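Side-chain contacts in FMN reductase (NADPH) (Bacillus subtilis, PDB 3N2S), which uses NADPH to reduce flavin mononucleotide, and also reduces nitroaromatic compounds, quinones and azo dyes, working as a homodimer: residues 3-6 with 7-11; 175-178 with 179-182; 143-146 with 147-151; 95-98 with 99-103; 25-28 with 29-33. All blocks are in the same frame, centred on the assembly; numbering follows the deposited sequence.

Interaction 1. Residues 3-6 with 7-11; sequences NTIE and TILNH. With FMN (flavin mononucleotide), chain E.
N3, T4 and I5 hand their carbonyls to the backbone N-H groups of T7, I8 and L9 four residues on, the regular bonding of an alpha-helix, with I8 N lying 2.9 Å from T4 O. T7 adds a bond of its own: its hydroxyl folds back along the helix and donates to the same carbonyl that its N-H already bonds, OG1 standing 3.0 Å from N3 O. The backbone N and the hydroxyl of T7 reach N3 O from opposite faces of its plane, so the oxygen is gripped twice. The torsion that sets OG1 beside the backbone N and opposite the carbonyl carbon (chi1 -65°) makes this possible. On another flank I5 and L9 run side by side, with I5 CG2 3.8 Å from L9 CD1. T4 and I8 pair likewise, their branches CG2 and CD1 4.0 Å apart. The chain carries on to H11, a residue of the flavin mononucleotide pocket. T7 and H11 rest on E126 of helix 104-127, while T4, I5 and I8 pack on the second subunit, against I123, M128 and N120, and T4 OG1 hydrogen-bonds to its counterpart there.

Interaction 2. Residues 175-178 with 179-182; sequences RLPK and QAVY. With FMN (flavin mononucleotide), chain E.
L176 and P177 lean over A180 and V181 where the loop following strand 155-164 winds into the short, weakly bonded helix 178-181, in a nitroreductase-type flavoprotein. L176 forks over the turn: CD1 meets V181 CG2 at 3.7 Å, the two side chains crossing at about a right angle, and CD2 reaches A180 CB at 4.1 Å. Q179 takes the crowded first torsion (chi1 72°) and bends again at the next bond, which brings its amide back beside the proline, OE1 3.7 Å from P177 CB. K178 is stretched out instead, with CG opposite the backbone N (chi1 176°), and runs alongside Y182 until CE comes 4.2 Å from ring atom CD2. Its amine goes on to a salt bridge with D28 of the second subunit, and the tyrosine hydroxyl to H75 of that subunit.

R175 points the other way, to the cofactor. A bend at its second torsion (chi2 -61°) starts a chain whose guanidinium takes phosphate oxygen O1P at its edge, in its own plane. NH1 is 2.8 Å from FMN O1P and NH2 2.7 Å from the same oxygen, while Q35 and A37 of the second subunit accept from NE and NH2 through their carbonyls. A leucine in its place would probably leave O1P without two donors and those two carbonyls without their mate. In the turn itself, Y182 N donates to K178 O, the two atoms 2.8 Å apart.

Interaction 3. Residues 143-146 with 147-151; sequences DKVT and EVLQT
T146 O is gripped by T151 N at 3.1 Å, which comes in the carbonyl plane on a lone pair, and by a water that donates to it and also to T151 O. The side chains of these two residues meet at about a right angle, T151 OG1 resting 3.3 Å from T146 CB. T146's torsion (chi1 62°) carries its own OG1 to 2.8 Å from D143 O, above that carbonyl's plane, and Y240 OH is a further partner. The bond from T151 back to T146, with positive phi at Q150 and a weak bond from Q150 N to E147 O, makes a Schellman motif ending helix 142-149. Q150 secures the same end with its side chain, whose NE2 donates almost straight to E147 O at 2.8 Å, on a lone pair. On the apolar flank V145 and L149 point the same way, CG1 and CD1 3.8 Å apart, towards L60 and L63 of helix 54-63 and I49 and V51 of strand 46-51. At the exposed side the carboxylates of D143 and E147 stand nearly perpendicular, OD1 and OE1 4.0 Å apart; this may raise their proton affinity, though K144 NZ, 4.9 Å from E147 OE1, would probably offset it in part.

Interaction 4. Residues 95-98 with 99-103; sequences EHIS and ELLEN
I97 and L101 approach at a slant, end against end, so that the methyls CD1 of I97 and CD2 of L101 come within 3.8 Å. CG1 of the isoleucine sits between the backbone N and the carbonyl carbon (chi1 72°), which carries CD1 toward the leucine. L100 goes to another side of I97, with CD1 4.2 Å from I97 CB, so one residue touches two leucines through different atoms. The backbone beneath makes two overlapping turns: L100 N bonds to I97 O at 2.8 Å and L101 N to S98 O at 3.1 Å. E102, its chain extended, passes its CG over the same S98 carbonyl, 3.1 Å from S98 O, before its carboxylate goes to a salt bridge with K248. A water joins H96 O to E99 N across the first turn. This is the linker between helix 84-92 and helix 104-127, and N103 is the N-cap of the latter, its OD1 accepting from M106 N. I97 and L100 also pack on M229 of the second subunit. Side-chain adhesion across these turns is thus apolar, made by branched carbon chains, while backbone N-H groups of the turns are met by carbonyls and a water, and the E102 carboxylate by K248.

Interaction 5. Residues 25-28 with 29-33; sequences EEID and TLVKS
K32 lies back over D28, one turn earlier in helix 24-35, and its chain can be followed atom by atom. CB is 3.6 Å from D28 O, the carbonyl that K32 N bonds in regular helical fashion, and CG comes closer to that oxygen, at 3.4 Å. CD then moves on to the carboxylate, 3.3 Å from D28 OD2. The third torsion bends there (chi3 66°), and NZ ends 4.5 Å from D28 OD2, beyond a salt bridge, though the opposite charges probably still attract weakly. D28 sets CG opposite its backbone N, and its other oxygen, OD1, pairs with K178 of the second subunit.

T29 turns its hydroxyl back on the helix. With OG1 beside the backbone N (chi1 -63°), it donates to E25 O at 3.0 Å while T29 N takes that oxygen from the opposite face. A valine here would probably cost E25 O its second donor, leaving it with the backbone bond. S33 OG repeats the pattern one turn on, giving its hydrogen to T29 O at 2.8 Å. L30 packs inward on F77 and helix 104-127, whereas I27 and V31 lean on Y182 of the second subunit. Chemically, hydroxyls here spend their hydrogens on carbonyls of their own helix, and the aspartate between two lysines, one from each subunit, is likely to be stabilised in its charged form.

How the interactions relate
Along the chain the order is interaction 1, 5, 4, 3 and 2, each closing before the next opens. Interactions 1 and 2 have centres about 18 Å apart, meet at H11 and R175, and both reach the flavin mononucleotide. Interaction 5 is on the helix that follows helix 3-9, its centre about 19 Å from that of interaction 1. Interactions 3 and 4, with centres about 22 Å apart, lie on the opposite side of the chain's centre from interaction 1. All five touch the second subunit. Helix 24-35 of one copy packs against helix 3-9 and residues 175-182 of the other, so contacts distant within a chain become neighbours in the dimer that holds the cofactor.

Interaction 1. Residues 3-6 with 7-11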
# COMPACT_ATOMS: atom_id res chain seq x y z
N ASN A 3 19.99 -11.89 0.58
CA ASN A 3 19.39 -12.01 -0.77
C ASN A 3 18.07 -11.23 -0.96
O ASN A 3 17.82 -10.72 -2.06
CB ASN A 3 19.13 -13.49 -1.10
CG ASN A 3 19.30 -13.86 -2.55
OD1 ASN A 3 20.24 -14.56 -2.92
ND2 ASN A 3 18.37 -13.42 -3.39
N THR A 4 17.19 -11.22 0.06
CA THR A 4 15.88 -10.55 0.03
C THR A 4 16.07 -9.04 -0.09
O THR A 4 15.46 -8.42 -0.96
CB THR A 4 15.05 -10.92 1.28
OG1 THR A 4 14.83 -12.33 1.29
CG2 THR A 4 13.71 -10.19 1.34
N ILE A 5 16.92 -8.46 0.78
CA ILE A 5 17.21 -7.03 0.74
C ILE A 5 17.89 -6.66 -0.58
O ILE A 5 17.55 -5.64 -1.18
CB ILE A 5 17.96 -6.56 2.02
CG1 ILE A 5 17.04 -6.72 3.25
CG2 ILE A 5 18.48 -5.10 1.88
CD1 ILE A 5 17.73 -6.68 4.56
N GLU A 6 18.79 -7.54 -1.09
CA GLU A 6 19.43 -7.28 -2.39
C GLU A 6 18.38 -7.22 -3.50
O GLU A 6 18.44 -6.31 -4.32
CB GLU A 6 20.52 -8.32 -2.73
CG GLU A 6 21.80 -8.14 -1.94
CD GLU A 6 22.92 -9.13 -2.21
OE1 GLU A 6 22.69 -10.19 -2.83
OE2 GLU A 6 24.05 -8.84 -1.75
N THR A 7 17.41 -8.15 -3.50
CA THR A 7 16.32 -8.18 -4.48
C THR A 7 15.48 -6.88 -4.34
O THR A 7 15.20 -6.24 -5.35
CB THR A 7 15.46 -9.44 -4.34
OG1 THR A 7 16.26 -10.57 -4.66
CG2 THR A 7 14.21 -9.41 -5.23
N ILE A 8 15.11 -6.51 -3.11
CA ILE A 8 14.32 -5.29 -2.87
C ILE A 8 15.04 -4.07 -3.44
O ILE A 8 14.45 -3.30 -4.21
CB ILE A 8 13.97 -5.12 -1.37
CG1 ILE A 8 12.93 -6.19 -0.93
CG2 ILE A 8 13.46 -3.69 -1.06
CD1 ILE A 8 12.78 -6.39 0.64
N LEU A 9 16.34 -3.90 -3.09
CA LEU A 9 17.12 -2.74 -3.54
C LEU A 9 17.45 -2.76 -5.04
O LEU A 9 17.69 -1.70 -5.60
CB LEU A 9 18.40 -2.57 -2.69
CG LEU A 9 18.22 -2.31 -1.18
CD1 LEU A 9 19.59 -2.37 -0.46
CD2 LEU A 9 17.56 -0.95 -0.93
N ASN A 10 17.40 -3.93 -5.70
CA ASN A 10 17.68 -4.07 -7.14
C ASN A 10 16.48 -3.68 -8.03
O ASN A 10 16.61 -3.62 -9.26
CB ASN A 10 18.09 -5.55 -7.44
CG ASN A 10 18.62 -5.78 -8.83
OD1 ASN A 10 19.57 -5.14 -9.27
ND2 ASN A 10 17.95 -6.64 -9.59
N HIS A 11 15.30 -3.44 -7.41
CA HIS A 11 14.09 -3.14 -8.18
C HIS A 11 14.20 -2.04 -9.22
O HIS A 11 14.73 -0.96 -8.95
CB HIS A 11 12.89 -2.80 -7.25
CG HIS A 11 11.74 -2.20 -8.03
ND1 HIS A 11 11.60 -0.83 -8.15
CD2 HIS A 11 10.82 -2.80 -8.80
CE1 HIS A 11 10.57 -0.65 -8.96
NE2 HIS A 11 10.06 -1.80 -9.36
N1 FMN E . 4.56 2.85 -14.84
C2 FMN E . 4.00 2.83 -16.08
O2 FMN E . 4.71 2.66 -17.09
N3 FMN E . 2.66 2.98 -16.25
C4 FMN E . 1.72 3.14 -15.25
O4 FMN E . 0.51 3.27 -15.47
C4A FMN E . 2.27 3.15 -13.88
N5 FMN E . 1.46 3.24 -12.85
C5A FMN E . 2.03 3.08 -11.57
C6 FMN E . 1.14 3.05 -10.46
C7 FMN E . 1.61 2.80 -9.18
C7M FMN E . 0.61 2.67 -8.04
C8 FMN E . 3.04 2.68 -8.95
C8M FMN E . 3.59 2.47 -7.58
C9 FMN E . 3.95 2.73 -10.05
C9A FMN E . 3.48 2.95 -11.36
N10 FMN E . 4.31 2.92 -12.51
C10 FMN E . 3.80 2.97 -13.77
C1' FMN E . 5.77 2.74 -12.34
C2' FMN E . 6.39 4.07 -11.86
O2' FMN E . 6.45 4.89 -12.96
C3' FMN E . 7.81 3.76 -11.40
O3' FMN E . 7.69 2.87 -10.25
C4' FMN E . 8.64 5.07 -11.06
O4' FMN E . 9.00 5.68 -12.32
C5' FMN E . 9.98 4.67 -10.38
O5' FMN E . 10.69 3.81 -11.32
P FMN E . 11.24 2.35 -10.89
O1P FMN E . 12.24 2.51 -9.77
O2P FMN E . 11.76 1.89 -12.23
O3P FMN E . 9.97 1.56 -10.55

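Interaction 2. Residues 175-178 with 179-182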
# COMPACT_ATOMS: atom_id res chain seq x y z
N ARG A 175 16.45 7.35 -6.03
CA ARG A 175 15.41 7.76 -5.11
C ARG A 175 15.86 9.02 -4.38
O ARG A 175 17.06 9.31 -4.34
CB ARG A 175 15.14 6.63 -4.09
CG ARG A 175 14.47 5.39 -4.73
CD ARG A 175 13.10 5.72 -5.34
NE ARG A 175 12.34 4.52 -5.70
CZ ARG A 175 12.30 3.99 -6.92
NH1 ARG A 175 13.00 4.52 -7.90
NH2 ARG A 175 11.54 2.93 -7.16
N LEU A 176 14.89 9.74 -3.79
CA LEU A 176 15.17 10.94 -2.99
C LEU A 176 16.26 10.67 -1.96
O LEU A 176 16.34 9.56 -1.42
CB LEU A 176 13.91 11.36 -2.21
CG LEU A 176 12.84 12.16 -3.00
CD1 LEU A 176 11.47 12.02 -2.33
CD2 LEU A 176 13.21 13.66 -3.09
N PRO A 177 17.10 11.67 -1.61
CA PRO A 177 18.08 11.46 -0.54
C PRO A 177 17.35 11.03 0.72
O PRO A 177 16.21 11.45 0.94
CB PRO A 177 18.70 12.85 -0.36
CG PRO A 177 18.58 13.47 -1.73
CD PRO A 177 17.19 13.05 -2.16
N LYS A 178 17.97 10.15 1.51
CA LYS A 178 17.41 9.65 2.77
C LYS A 178 16.80 10.76 3.64
O LYS A 178 15.66 10.63 4.08
CB LYS A 178 18.50 8.87 3.54
CG LYS A 178 18.08 8.35 4.92
CD LYS A 178 19.30 7.88 5.71
CE LYS A 178 18.95 7.33 7.07
NZ LYS A 178 20.16 6.91 7.81
N GLN A 179 17.55 11.85 3.86
CA GLN A 179 17.11 12.96 4.69
C GLN A 179 15.87 13.75 4.18
O GLN A 179 15.24 14.48 4.96
CB GLN A 179 18.32 13.83 5.12
CG GLN A 179 18.94 14.69 4.01
CD GLN A 179 19.94 14.08 3.04
OE1 GLN A 179 20.52 14.81 2.21
NE2 GLN A 179 20.21 12.78 3.11
N ALA A 180 15.48 13.57 2.89
CA ALA A 180 14.25 14.16 2.38
C ALA A 180 13.03 13.33 2.85
O ALA A 180 11.96 13.87 3.06
CB ALA A 180 14.25 14.18 0.86
N VAL A 181 13.20 12.01 2.92
CA VAL A 181 12.09 11.08 3.25
C VAL A 181 12.03 10.70 4.72
O VAL A 181 10.93 10.55 5.26
CB VAL A 181 12.18 9.84 2.32
CG1 VAL A 181 11.22 8.73 2.74
CG2 VAL A 181 11.91 10.25 0.87
N TYR A 182 13.19 10.52 5.36
CA TYR A 182 13.30 10.06 6.75
C TYR A 182 13.55 11.21 7.70
O TYR A 182 14.47 12.00 7.46
CB TYR A 182 14.38 8.97 6.86
CG TYR A 182 14.50 8.39 8.26
CD1 TYR A 182 13.51 7.57 8.78
CD2 TYR A 182 15.59 8.71 9.08
CE1 TYR A 182 13.63 7.01 10.05
CE2 TYR A 182 15.69 8.20 10.37
CZ TYR A 182 14.70 7.36 10.86
OH TYR A 182 14.78 6.84 12.13
N1 FMN E . 4.56 2.85 -14.84
C2 FMN E . 4.00 2.83 -16.08
O2 FMN E . 4.71 2.66 -17.09
N3 FMN E . 2.66 2.98 -16.25
C4 FMN E . 1.72 3.14 -15.25
O4 FMN E . 0.51 3.27 -15.47
C4A FMN E . 2.27 3.15 -13.88
N5 FMN E . 1.46 3.24 -12.85
C5A FMN E . 2.03 3.08 -11.57
C6 FMN E . 1.14 3.05 -10.46
C7 FMN E . 1.61 2.80 -9.18
C7M FMN E . 0.61 2.67 -8.04
C8 FMN E . 3.04 2.68 -8.95
C8M FMN E . 3.59 2.47 -7.58
C9 FMN E . 3.95 2.73 -10.05
C9A FMN E . 3.48 2.95 -11.36
N10 FMN E . 4.31 2.92 -12.51
C10 FMN E . 3.80 2.97 -13.77
C1' FMN E . 5.77 2.74 -12.34
C2' FMN E . 6.39 4.07 -11.86
O2' FMN E . 6.45 4.89 -12.96
C3' FMN E . 7.81 3.76 -11.40
O3' FMN E . 7.69 2.87 -10.25
C4' FMN E . 8.64 5.07 -11.06
O4' FMN E . 9.00 5.68 -12.32
C5' FMN E . 9.98 4.67 -10.38
O5' FMN E . 10.69 3.81 -11.32
P FMN E . 11.24 2.35 -10.89
O1P FMN E . 12.24 2.51 -9.77
O2P FMN E . 11.76 1.89 -12.23
O3P FMN E . 9.97 1.56 -10.55

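Interaction 3. Residues 143-146 with 147-151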
# COMPACT_ATOMS: atom_id res chain seq x y z
N ASP A 143 -14.74 3.73 -14.86
CA ASP A 143 -16.10 3.29 -15.22
C ASP A 143 -16.01 2.22 -16.30
O ASP A 143 -16.67 1.20 -16.20
CB ASP A 143 -16.98 4.47 -15.67
CG ASP A 143 -18.49 4.22 -15.50
OD1 ASP A 143 -19.02 3.29 -16.16
OD2 ASP A 143 -19.14 4.98 -14.75
N LYS A 144 -15.12 2.40 -17.28
CA LYS A 144 -14.93 1.41 -18.34
C LYS A 144 -14.16 0.19 -17.83
O LYS A 144 -14.47 -0.92 -18.25
CB LYS A 144 -14.28 2.04 -19.59
CG LYS A 144 -15.21 3.05 -20.25
CD LYS A 144 -14.67 3.61 -21.56
CE LYS A 144 -15.50 4.76 -22.09
NZ LYS A 144 -16.93 4.38 -22.32
N VAL A 145 -13.19 0.38 -16.92
CA VAL A 145 -12.42 -0.71 -16.30
C VAL A 145 -13.37 -1.63 -15.49
O VAL A 145 -13.31 -2.86 -15.65
CB VAL A 145 -11.22 -0.18 -15.47
CG1 VAL A 145 -10.58 -1.29 -14.65
CG2 VAL A 145 -10.18 0.48 -16.38
N THR A 146 -14.32 -1.02 -14.72
CA THR A 146 -15.28 -1.81 -13.95
C THR A 146 -16.20 -2.62 -14.87
O THR A 146 -16.61 -3.72 -14.50
CB THR A 146 -16.07 -0.95 -12.94
OG1 THR A 146 -16.83 0.04 -13.63
CG2 THR A 146 -15.17 -0.29 -11.89
N GLU A 147 -16.48 -2.10 -16.10
CA GLU A 147 -17.29 -2.83 -17.08
C GLU A 147 -16.48 -4.00 -17.65
O GLU A 147 -17.05 -5.08 -17.83
CB GLU A 147 -17.75 -1.91 -18.23
CG GLU A 147 -18.71 -0.82 -17.84
CD GLU A 147 -19.30 -0.17 -19.07
OE1 GLU A 147 -18.93 0.99 -19.38
OE2 GLU A 147 -20.10 -0.84 -19.77
N VAL A 148 -15.17 -3.80 -17.94
CA VAL A 148 -14.30 -4.87 -18.47
C VAL A 148 -14.22 -6.02 -17.44
O VAL A 148 -14.36 -7.20 -17.79
CB VAL A 148 -12.88 -4.33 -18.85
CG1 VAL A 148 -11.90 -5.46 -19.13
CG2 VAL A 148 -12.94 -3.38 -20.04
N LEU A 149 -13.99 -5.66 -16.18
CA LEU A 149 -13.81 -6.63 -15.09
C LEU A 149 -15.11 -7.08 -14.42
O LEU A 149 -15.07 -7.98 -13.58
CB LEU A 149 -12.83 -6.06 -14.05
CG LEU A 149 -11.45 -5.60 -14.56
CD1 LEU A 149 -10.68 -4.90 -13.46
CD2 LEU A 149 -10.64 -6.77 -15.11
N GLN A 150 -16.24 -6.42 -14.76
CA GLN A 150 -17.58 -6.70 -14.20
C GLN A 150 -17.53 -6.67 -12.66
O GLN A 150 -17.99 -7.60 -11.98
CB GLN A 150 -18.16 -8.02 -14.76
CG GLN A 150 -18.49 -7.94 -16.26
CD GLN A 150 -19.76 -7.15 -16.55
OE1 GLN A 150 -20.87 -7.55 -16.19
NE2 GLN A 150 -19.62 -5.99 -17.20
N THR A 151 -16.88 -5.62 -12.12
CA THR A 151 -16.75 -5.50 -10.67
C THR A 151 -18.04 -4.94 -10.09
O THR A 151 -18.60 -4.01 -10.65
CB THR A 151 -15.51 -4.70 -10.25
OG1 THR A 151 -15.52 -3.43 -10.89
CG2 THR A 151 -14.21 -5.45 -10.50
O HOH W 1 -19.45 -3.82 -13.37

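Interaction 4. Residues 95-98 with 99-103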
# COMPACT_ATOMS: atom_id res chain seq x y z
N GLU A 95 -27.87 -9.25 7.87
CA GLU A 95 -27.50 -7.86 8.14
C GLU A 95 -27.23 -7.10 6.83
O GLU A 95 -26.82 -7.70 5.85
CB GLU A 95 -26.27 -7.80 9.06
CG GLU A 95 -26.59 -7.19 10.42
CD GLU A 95 -26.56 -8.17 11.57
OE1 GLU A 95 -25.47 -8.39 12.13
OE2 GLU A 95 -27.63 -8.73 11.91
N HIS A 96 -27.51 -5.79 6.82
CA HIS A 96 -27.37 -4.89 5.67
C HIS A 96 -26.56 -3.69 6.12
O HIS A 96 -27.11 -2.68 6.56
CB HIS A 96 -28.76 -4.54 5.11
CG HIS A 96 -29.42 -5.73 4.48
ND1 HIS A 96 -30.23 -6.58 5.22
CD2 HIS A 96 -29.29 -6.24 3.23
CE1 HIS A 96 -30.57 -7.56 4.40
NE2 HIS A 96 -30.03 -7.39 3.19
N ILE A 97 -25.21 -3.84 6.05
CA ILE A 97 -24.17 -2.95 6.58
C ILE A 97 -23.47 -1.95 5.63
O ILE A 97 -22.48 -1.35 6.05
CB ILE A 97 -23.09 -3.81 7.32
CG1 ILE A 97 -22.22 -4.61 6.30
CG2 ILE A 97 -23.70 -4.71 8.42
CD1 ILE A 97 -20.79 -4.88 6.72
N SER A 98 -23.94 -1.80 4.37
CA SER A 98 -23.34 -0.90 3.36
C SER A 98 -22.91 0.47 3.89
O SER A 98 -21.82 0.91 3.55
CB SER A 98 -24.26 -0.72 2.16
OG SER A 98 -24.23 -1.86 1.32
N GLU A 99 -23.76 1.14 4.68
CA GLU A 99 -23.47 2.47 5.25
C GLU A 99 -22.19 2.48 6.08
O GLU A 99 -21.51 3.50 6.14
CB GLU A 99 -24.65 2.99 6.12
CG GLU A 99 -25.91 3.29 5.33
CD GLU A 99 -26.94 4.13 6.05
OE1 GLU A 99 -27.08 3.99 7.29
OE2 GLU A 99 -27.62 4.94 5.38
N LEU A 100 -21.85 1.34 6.72
CA LEU A 100 -20.65 1.20 7.56
C LEU A 100 -19.33 1.07 6.75
O LEU A 100 -18.26 1.34 7.27
CB LEU A 100 -20.83 0.01 8.52
CG LEU A 100 -22.09 0.00 9.43
CD1 LEU A 100 -22.03 -1.13 10.43
CD2 LEU A 100 -22.28 1.33 10.15
N LEU A 101 -19.44 0.68 5.47
CA LEU A 101 -18.30 0.43 4.57
C LEU A 101 -17.93 1.64 3.72
O LEU A 101 -16.92 1.59 3.02
CB LEU A 101 -18.67 -0.75 3.62
CG LEU A 101 -19.19 -2.06 4.27
CD1 LEU A 101 -19.84 -2.96 3.23
CD2 LEU A 101 -18.09 -2.79 5.05
N GLU A 102 -18.72 2.71 3.80
CA GLU A 102 -18.59 3.87 2.91
C GLU A 102 -17.84 5.11 3.38
O GLU A 102 -17.80 6.08 2.63
CB GLU A 102 -19.98 4.23 2.33
CG GLU A 102 -20.66 3.05 1.68
CD GLU A 102 -21.99 3.30 0.99
OE1 GLU A 102 -22.56 4.39 1.19
OE2 GLU A 102 -22.46 2.39 0.27
N ASN A 103 -17.22 5.10 4.56
CA ASN A 103 -16.53 6.28 5.06
C ASN A 103 -15.07 6.35 4.58
O ASN A 103 -14.59 5.43 3.92
CB ASN A 103 -16.65 6.38 6.60
CG ASN A 103 -16.02 5.26 7.39
OD1 ASN A 103 -15.26 4.42 6.89
ND2 ASN A 103 -16.28 5.26 8.69
O HOH W 2 -26.43 -0.13 5.30

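Interaction 5. Residues 25-28 with 29-33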
# COMPACT_ATOMS: atom_id res chain seq x y z
N GLU A 25 1.46 -22.56 -11.23
CA GLU A 25 2.24 -22.65 -9.99
C GLU A 25 2.82 -21.26 -9.60
O GLU A 25 2.78 -20.90 -8.43
CB GLU A 25 3.39 -23.67 -10.14
CG GLU A 25 4.22 -23.86 -8.88
CD GLU A 25 5.56 -24.54 -9.12
OE1 GLU A 25 6.41 -23.94 -9.81
OE2 GLU A 25 5.76 -25.66 -8.60
N GLU A 26 3.38 -20.52 -10.59
CA GLU A 26 3.92 -19.17 -10.36
C GLU A 26 2.80 -18.22 -9.91
O GLU A 26 3.01 -17.48 -8.96
CB GLU A 26 4.59 -18.63 -11.63
CG GLU A 26 5.96 -19.25 -11.91
CD GLU A 26 6.60 -18.94 -13.25
OE1 GLU A 26 5.86 -18.68 -14.23
OE2 GLU A 26 7.84 -18.99 -13.32
N ILE A 27 1.62 -18.26 -10.60
CA ILE A 27 0.45 -17.43 -10.27
C ILE A 27 -0.01 -17.76 -8.85
O ILE A 27 -0.29 -16.86 -8.05
CB ILE A 27 -0.70 -17.60 -11.32
CG1 ILE A 27 -0.28 -17.00 -12.70
CG2 ILE A 27 -2.04 -16.99 -10.82
CD1 ILE A 27 -1.12 -17.44 -13.89
N ASP A 28 -0.10 -19.08 -8.54
CA ASP A 28 -0.49 -19.52 -7.20
C ASP A 28 0.44 -18.94 -6.11
O ASP A 28 -0.06 -18.40 -5.13
CB ASP A 28 -0.54 -21.05 -7.12
CG ASP A 28 -1.06 -21.52 -5.80
OD1 ASP A 28 -2.27 -21.38 -5.56
OD2 ASP A 28 -0.24 -21.96 -4.97
N THR A 29 1.76 -19.03 -6.32
CA THR A 29 2.78 -18.54 -5.38
C THR A 29 2.64 -17.01 -5.21
O THR A 29 2.68 -16.53 -4.08
CB THR A 29 4.17 -18.97 -5.85
OG1 THR A 29 4.22 -20.39 -5.83
CG2 THR A 29 5.29 -18.42 -5.01
N LEU A 30 2.45 -16.27 -6.32
CA LEU A 30 2.28 -14.82 -6.32
C LEU A 30 1.05 -14.39 -5.51
O LEU A 30 1.15 -13.48 -4.69
CB LEU A 30 2.21 -14.28 -7.76
CG LEU A 30 3.50 -14.33 -8.57
CD1 LEU A 30 3.27 -13.86 -9.97
CD2 LEU A 30 4.61 -13.56 -7.89
N VAL A 31 -0.09 -15.07 -5.72
CA VAL A 31 -1.34 -14.81 -5.01
C VAL A 31 -1.18 -15.10 -3.50
O VAL A 31 -1.52 -14.25 -2.68
CB VAL A 31 -2.56 -15.53 -5.64
CG1 VAL A 31 -3.81 -15.39 -4.76
CG2 VAL A 31 -2.83 -15.01 -7.05
N LYS A 32 -0.64 -16.27 -3.14
CA LYS A 32 -0.39 -16.63 -1.73
C LYS A 32 0.55 -15.62 -1.06
O LYS A 32 0.34 -15.26 0.10
CB LYS A 32 0.20 -18.06 -1.60
CG LYS A 32 -0.82 -19.17 -1.90
CD LYS A 32 -0.17 -20.56 -1.93
CE LYS A 32 0.39 -21.04 -0.61
NZ LYS A 32 1.31 -22.19 -0.80
N SER A 33 1.59 -15.17 -1.79
CA SER A 33 2.54 -14.18 -1.28
C SER A 33 1.83 -12.87 -0.97
O SER A 33 2.03 -12.30 0.10
CB SER A 33 3.66 -13.95 -2.28
OG SER A 33 4.47 -15.12 -2.38